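Putative sugar ABC transporter (Yersinia enterocolitica subsp. enterocolitica 8081, PDB 5ULB) probably binds methylthioribose or a related pentose in the periplasm and delivers it to an ABC transporter for uptake. Local coordinates at residues A7-P10 with D11-K15; E91-K94 with R95-N99; S292-Q295 with A296-V299. One frame throughout, in Å; residues are numbered along the deposited sequence. Where two conformers were deposited one is given.

Contact 1 of 3, residues A7-P10 with D11-K15; sequences APIP and DAIAK
A short helix, residues 11-14, starts here with Pro10 at its N-cap, and Pro10 and Ile9 before it meet the first turn. The carbonyl of Pro10 does most of the work. Its O takes the amide of Ala14 at 3.0 Å, with a nearly straight N-H...O angle of 168°, and the donor lies in the carbonyl plane. The amide of Ile13 also points at Pro10 O, but more bent, and that bond is weak. As N-cap, Pro10 offers the first carbonyl of the i to i+4 pattern. Ala14 CB sits 3.6 Å from the same Pro10 O.

Ile9 folds back over the turn. Its CG2 lies anti to the backbone N (CG1 chi1 -62°), which turns that methyl to the helix. Ile9 CG2 touches Ile13 CG2 at 3.8 Å, and the two side chains cross at about a right angle. The same methyl reaches Ala14 CB at 4.2 Å. This is the N-terminal arm that precedes the first strand of the periplasmic binding protein fold. It lies at the surface, against helices 262-278 and 327-335. Pro10 and Ile13 both rest on Trp327, and Ile13 also meets Ile277.

On the solvent side, a salt bridge from Asp11 to Lys15 spans the turn. Lys15 NZ binds Asp11 OD2 at 2.9 Å, on the syn lone pair of that oxygen. The backbone spans the same turn, from Lys15 N to Asp11 O, also at 2.9 Å.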
loop_
_atom_site.group_PDB
_atom_site.type_symbol
_atom_site.label_atom_id
_atom_site.label_comp_id
_atom_site.label_asym_id
_atom_site.label_seq_id
_atom_site.Cartn_x
_atom_site.Cartn_y
_atom_site.Cartn_z
ATOM N N ALA A 7 9.399 21.698 22.463
ATOM C CA ALA A 7 9.005 22.436 21.310
ATOM C C ALA A 7 7.560 22.872 21.422
ATOM O O ALA A 7 6.718 22.019 21.573
ATOM C CB ALA A 7 9.238 21.577 20.035
ATOM N N PRO A 8 7.231 24.128 21.276
ATOM C CA PRO A 8 5.870 24.575 21.450
ATOM C C PRO A 8 4.963 24.058 20.370
ATOM O O PRO A 8 5.332 23.903 19.173
ATOM C CB PRO A 8 5.957 26.076 21.282
ATOM C CG PRO A 8 7.311 26.404 21.657
ATOM C CD PRO A 8 8.103 25.284 21.101
ATOM N N ILE A 9 3.738 23.721 20.771
ATOM C CA ILE A 9 2.680 23.364 19.811
ATOM C C ILE A 9 2.370 24.554 18.906
ATOM O O ILE A 9 2.099 25.617 19.466
ATOM C CB ILE A 9 1.480 22.774 20.575
ATOM C CG1 ILE A 9 1.891 21.477 21.308
ATOM C CG2 ILE A 9 0.296 22.505 19.601
ATOM C CD1 ILE A 9 0.931 21.109 22.405
ATOM N N PRO A 10 2.363 24.366 17.566
ATOM C CA PRO A 10 1.994 25.511 16.670
ATOM C C PRO A 10 0.645 26.094 17.006
ATOM O O PRO A 10 -0.295 25.378 17.369
ATOM C CB PRO A 10 1.933 24.823 15.313
ATOM C CG PRO A 10 2.925 23.774 15.462
ATOM C CD PRO A 10 2.754 23.201 16.811
ATOM N N ASP A 11 0.531 27.393 16.870
ATOM C CA ASP A 11 -0.646 28.094 17.229
ATOM C C ASP A 11 -1.921 27.562 16.604
ATOM O O ASP A 11 -2.944 27.564 17.294
ATOM C CB ASP A 11 -0.444 29.559 16.843
ATOM C CG ASP A 11 -1.628 30.441 17.159
ATOM O OD1 ASP A 11 -1.878 30.609 18.391
ATOM O OD2 ASP A 11 -2.228 30.977 16.175
ATOM N N ALA A 12 -1.926 27.231 15.310
ATOM C CA ALA A 12 -3.164 26.848 14.680
ATOM C C ALA A 12 -3.696 25.571 15.329
ATOM O O ALA A 12 -4.900 25.369 15.350
ATOM C CB ALA A 12 -2.988 26.621 13.189
ATOM N N ILE A 13 -2.821 24.706 15.882
ATOM C CA ILE A 13 -3.295 23.502 16.617
ATOM C C ILE A 13 -3.670 23.882 18.043
ATOM O O ILE A 13 -4.775 23.525 18.504
ATOM C CB ILE A 13 -2.254 22.416 16.502
ATOM C CG1 ILE A 13 -2.246 21.909 15.000
ATOM C CG2 ILE A 13 -2.521 21.227 17.402
ATOM C CD1 ILE A 13 -1.146 20.940 14.723
ATOM N N ALA A 14 -2.847 24.706 18.710
ATOM C CA ALA A 14 -3.099 25.094 20.073
ATOM C C ALA A 14 -4.432 25.849 20.271
ATOM O O ALA A 14 -5.142 25.614 21.253
ATOM C CB ALA A 14 -1.918 25.899 20.596
ATOM N N LYS A 15 -4.819 26.666 19.297
ATOM C CA LYS A 15 -6.006 27.554 19.414
ATOM C C LYS A 15 -7.273 26.893 18.863
ATOM O O LYS A 15 -8.367 27.431 18.978
ATOM C CB LYS A 15 -5.719 28.836 18.608
ATOM C CG LYS A 15 -6.065 28.753 17.088
ATOM C CD LYS A 15 -5.489 29.842 16.127
ATOM C CE LYS A 15 -5.853 31.287 16.458
ATOM N NZ LYS A 15 -4.855 32.232 15.832
#

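Contact 2 of 3, residues E91-K94 with R95-N99; sequences ELVK and RIVAN
Arg95, Lys94 and Val93 lie on the last turns of helix 89-98, the helix of a beta-alpha-beta unit between strands 78-82 and 102-106. Arg95 N gives its hydrogen to Glu91 O at 3.0 Å. A weak second bond runs from Arg95 N to Leu92 O. The CB of Arg95 lies over the same turn, 3.5 Å from Leu92 O. In the conformer described, its CG is anti to the backbone N (chi1 -165°), the chain bends at chi3, and its end leads away from the turn. There NH1 bonds to Asn69 of helix 61-73.

Lys94 uses its backbone and not its amine for this contact. Its O accepts Ala98 N at 2.9 Å. The side chain is extended beyond CG and leads back toward Glu91. Lys94 NZ makes only a long salt bridge, 3.9 Å, to Glu91 OE1.

Val93 is buried on the face turned to the sheet. Val97 N meets Val93 O almost head-on, with an N-H...O angle of 174°. The methyl Val93 CG1 reaches Val97 CG2 at 4.5 Å, a loose touch along one side of the helix. Leu81 and Val103 of the flanking strands press on this face, on Val93 and Val97 respectively.

The helix closes at Asn99, the first residue to leave helical backbone angles. Arg95 O is gripped there from opposite faces of its plane. Asn99 N approaches on one face at 3.1 Å, and on the other Asn99 ND2 reaches it at 2.8 Å with an N-H...O angle of 174°.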
loop_
_atom_site.group_PDB
_atom_site.type_symbol
_atom_site.label_atom_id
_atom_site.label_comp_id
_atom_site.label_asym_id
_atom_site.label_seq_id
_atom_site.Cartn_x
_atom_site.Cartn_y
_atom_site.Cartn_z
ATOM N N GLU A 91 -10.452 17.022 -9.560
ATOM C CA GLU A 91 -11.408 18.065 -9.246
ATOM C C GLU A 91 -11.815 17.894 -7.788
ATOM O O GLU A 91 -12.071 18.870 -7.105
ATOM C CB GLU A 91 -12.626 17.997 -10.185
ATOM C CG GLU A 91 -12.273 18.681 -11.500
ATOM C CD GLU A 91 -12.198 20.204 -11.312
ATOM O OE1 GLU A 91 -11.230 20.836 -11.763
ATOM O OE2 GLU A 91 -13.103 20.748 -10.651
ATOM N N LEU A 92 -11.876 16.656 -7.274
ATOM C CA LEU A 92 -12.265 16.438 -5.867
ATOM C C LEU A 92 -11.265 17.106 -4.932
ATOM O O LEU A 92 -11.582 17.827 -4.007
ATOM C CB LEU A 92 -12.346 14.956 -5.489
ATOM C CG LEU A 92 -13.582 14.131 -5.376
ATOM C CD1 LEU A 92 -13.212 12.775 -4.820
ATOM C CD2 LEU A 92 -14.504 14.824 -4.438
ATOM N N VAL A 93 -9.957 16.897 -5.225
ATOM C CA VAL A 93 -8.890 17.500 -4.431
ATOM C C VAL A 93 -8.855 18.978 -4.552
ATOM O O VAL A 93 -8.656 19.695 -3.570
ATOM C CB VAL A 93 -7.557 16.810 -4.701
ATOM C CG1 VAL A 93 -6.429 17.532 -3.950
ATOM C CG2 VAL A 93 -7.578 15.364 -4.294
ATOM N N LYS A 94 -9.085 19.486 -5.756
ATOM C CA LYS A 94 -9.173 20.925 -5.896
ATOM C C LYS A 94 -10.319 21.543 -5.006
ATOM O O LYS A 94 -10.197 22.643 -4.450
ATOM C CB LYS A 94 -9.384 21.421 -7.327
ATOM C CG LYS A 94 -8.132 21.178 -8.197
ATOM C CD LYS A 94 -8.426 21.554 -9.647
ATOM C CE LYS A 94 -7.174 21.309 -10.452
ATOM N NZ LYS A 94 -7.430 21.681 -11.835
ATOM N N ARG A 95 -11.429 20.796 -4.866
ATOM C CA ARG A 95 -12.544 21.278 -4.062
ATOM C C ARG A 95 -12.134 21.227 -2.524
ATOM O O ARG A 95 -12.494 22.093 -1.736
ATOM C CB ARG A 95 -13.806 20.446 -4.335
ATOM C CG ARG A 95 -15.092 21.105 -3.829
ATOM C CD ARG A 95 -16.360 20.654 -4.615
ATOM N NE ARG A 95 -16.918 19.541 -3.932
ATOM C CZ ARG A 95 -17.610 19.601 -2.792
ATOM N NH1 ARG A 95 -18.023 18.457 -2.250
ATOM N NH2 ARG A 95 -17.874 20.762 -2.149
ATOM N N ILE A 96 -11.367 20.217 -2.148
ATOM C CA ILE A 96 -10.907 20.104 -0.781
ATOM C C ILE A 96 -10.076 21.335 -0.492
ATOM O O ILE A 96 -10.257 22.009 0.519
ATOM C CB ILE A 96 -10.062 18.833 -0.581
ATOM C CG1 ILE A 96 -10.939 17.566 -0.720
ATOM C CG2 ILE A 96 -9.413 18.803 0.807
ATOM C CD1 ILE A 96 -10.158 16.245 -0.729
ATOM N N VAL A 97 -9.105 21.609 -1.343
ATOM C CA VAL A 97 -8.193 22.776 -1.158
ATOM C C VAL A 97 -8.988 24.096 -1.116
ATOM O O VAL A 97 -8.747 25.001 -0.282
ATOM C CB VAL A 97 -7.133 22.815 -2.251
ATOM C CG1 VAL A 97 -6.350 24.103 -2.134
ATOM C CG2 VAL A 97 -6.222 21.622 -2.087
ATOM N N ALA A 98 -9.983 24.224 -2.046
ATOM C CA ALA A 98 -10.787 25.459 -2.103
ATOM C C ALA A 98 -11.579 25.711 -0.851
ATOM O O ALA A 98 -11.903 26.812 -0.584
ATOM C CB ALA A 98 -11.741 25.381 -3.276
ATOM N N ASN A 99 -11.869 24.640 -0.126
ATOM C CA ASN A 99 -12.591 24.694 1.159
ATOM C C ASN A 99 -11.680 24.787 2.336
ATOM O O ASN A 99 -12.197 24.819 3.452
ATOM C CB ASN A 99 -13.554 23.539 1.351
ATOM C CG ASN A 99 -14.849 23.647 0.512
ATOM O OD1 ASN A 99 -15.796 24.116 1.029
ATOM N ND2 ASN A 99 -14.849 23.268 -0.766
#

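Contact 3 of 3, residues S292-Q295 with A296-V299; sequences SIPQ and ALLV
Gln295 lies beside Val299 one turn later, and their side chains run alongside each other in one direction. From Gln295 CB the chain runs outward from the helix. CB only borders the peptide that follows. CG comes next. It is anti to the backbone N (chi1 177°), which places it beside Val299, and Gln295 CG meets Val299 CG2 at 4.0 Å. Beyond CG the chain is extended, so CD carries the amide away from this turn. At the tip, NE2 has two acceptors outside the two segments, the backbone oxygens of Met247 and Ser252. These bonds would fix the rotation of the amide and tie it to the end of helix 241-248 and the loop after it.

The backbone of Gln295 serves the same turn. Its O accepts Val299 N at 3.0 Å, with an N-H...O angle of 167°. Val299 CG2 closes over this carbonyl, 3.4 Å from Gln295 O.

Two apolar pairs join the strand end to the helix. Ile293 CG2 packs on Leu298 CD2 at 3.8 Å, and the two side chains meet at a slant. Leu298 also rests on Leu244 and Met247, which makes this the buried side. On the outer side, the ring of Pro294 meets Leu297, with CG 4.0 Å from Leu297 CB. The amide of Leu297 makes a weak bond to Pro294 O.

Pro294 ends strand 285-294 and is the N-cap of helix 295-299, with no loop between them. Ile293 and Gln295 keep backbone bonds to strand 254-259. The arrangement is a strand-to-helix junction at the C-terminal end of a central strand, which runs antiparallel to 254-259 in the mixed sheet.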
loop_
_atom_site.group_PDB
_atom_site.type_symbol
_atom_site.label_atom_id
_atom_site.label_comp_id
_atom_site.label_asym_id
_atom_site.label_seq_id
_atom_site.Cartn_x
_atom_site.Cartn_y
_atom_site.Cartn_z
ATOM N N SER A 292 13.307 -5.550 0.152
ATOM C CA SER A 292 13.044 -6.821 -0.448
ATOM C C SER A 292 13.236 -7.903 0.645
ATOM O O SER A 292 14.343 -8.041 1.183
ATOM C CB SER A 292 13.990 -7.092 -1.601
ATOM O OG SER A 292 13.823 -6.011 -2.562
ATOM N N ILE A 293 12.179 -8.682 0.845
ATOM C CA ILE A 293 12.102 -9.613 1.950
ATOM C C ILE A 293 12.149 -11.037 1.378
ATOM O O ILE A 293 11.198 -11.494 0.787
ATOM C CB ILE A 293 10.799 -9.447 2.781
ATOM C CG1 ILE A 293 10.616 -8.013 3.224
ATOM C CG2 ILE A 293 10.736 -10.431 3.979
ATOM C CD1 ILE A 293 9.242 -7.664 3.728
ATOM N N PRO A 294 13.255 -11.719 1.518
ATOM C CA PRO A 294 13.396 -13.134 0.960
ATOM C C PRO A 294 12.834 -14.189 1.918
ATOM O O PRO A 294 13.011 -14.100 3.113
ATOM C CB PRO A 294 14.897 -13.338 0.758
ATOM C CG PRO A 294 15.488 -12.442 1.837
ATOM C CD PRO A 294 14.555 -11.281 2.112
ATOM N N GLN A 295 12.217 -15.198 1.345
ATOM C CA GLN A 295 11.664 -16.305 2.109
ATOM C C GLN A 295 12.667 -16.926 3.045
ATOM O O GLN A 295 12.357 -17.250 4.185
ATOM C CB GLN A 295 11.159 -17.358 1.145
ATOM C CG GLN A 295 10.611 -18.617 1.754
ATOM C CD GLN A 295 10.049 -19.567 0.766
ATOM O OE1 GLN A 295 10.650 -19.788 -0.294
ATOM N NE2 GLN A 295 8.877 -20.186 1.087
ATOM N N ALA A 296 13.907 -17.077 2.590
ATOM C CA ALA A 296 14.888 -17.814 3.443
ATOM C C ALA A 296 15.109 -17.081 4.788
ATOM O O ALA A 296 15.361 -17.744 5.819
ATOM C CB ALA A 296 16.156 -17.997 2.749
ATOM N N LEU A 297 15.056 -15.752 4.754
ATOM C CA LEU A 297 15.160 -14.993 5.998
ATOM C C LEU A 297 14.105 -15.398 7.039
ATOM O O LEU A 297 14.420 -15.569 8.239
ATOM C CB LEU A 297 15.171 -13.471 5.664
ATOM C CG LEU A 297 15.334 -12.542 6.828
ATOM C CD1 LEU A 297 16.717 -12.666 7.405
ATOM C CD2 LEU A 297 15.050 -11.101 6.416
ATOM N N LEU A 298 12.887 -15.432 6.581
ATOM C CA LEU A 298 11.795 -15.810 7.420
ATOM C C LEU A 298 11.857 -17.239 7.891
ATOM O O LEU A 298 11.607 -17.525 9.080
ATOM C CB LEU A 298 10.456 -15.449 6.754
ATOM C CG LEU A 298 9.865 -14.127 7.098
ATOM C CD1 LEU A 298 9.520 -13.982 8.609
ATOM C CD2 LEU A 298 10.819 -13.099 6.685
ATOM N N VAL A 299 12.210 -18.151 6.999
ATOM C CA VAL A 299 12.324 -19.586 7.358
ATOM C C VAL A 299 13.361 -19.820 8.437
ATOM O O VAL A 299 13.193 -20.708 9.315
ATOM C CB VAL A 299 12.605 -20.439 6.106
ATOM C CG1 VAL A 299 12.941 -21.942 6.386
ATOM C CG2 VAL A 299 11.300 -20.358 5.236
#

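In the fold
From the N terminus, the three contacts come in series, with none nested or crossed. Each is local and closes no long loop. Contact 1 begins the helix of the N-terminal arm and sets it against helices 262-278 and 327-335, so it brings the two ends of the chain together. Contact 2 ends a helix between strands 78-82 and 102-106. Contact 3 begins a helix where strand 285-294 stops, next to helix 241-248. Contacts 1 and 2 are nearer to each other, with centres about 25 Å apart. Contacts 2 and 3 lie on opposite sides of the chain's centre, about 43 Å between centres.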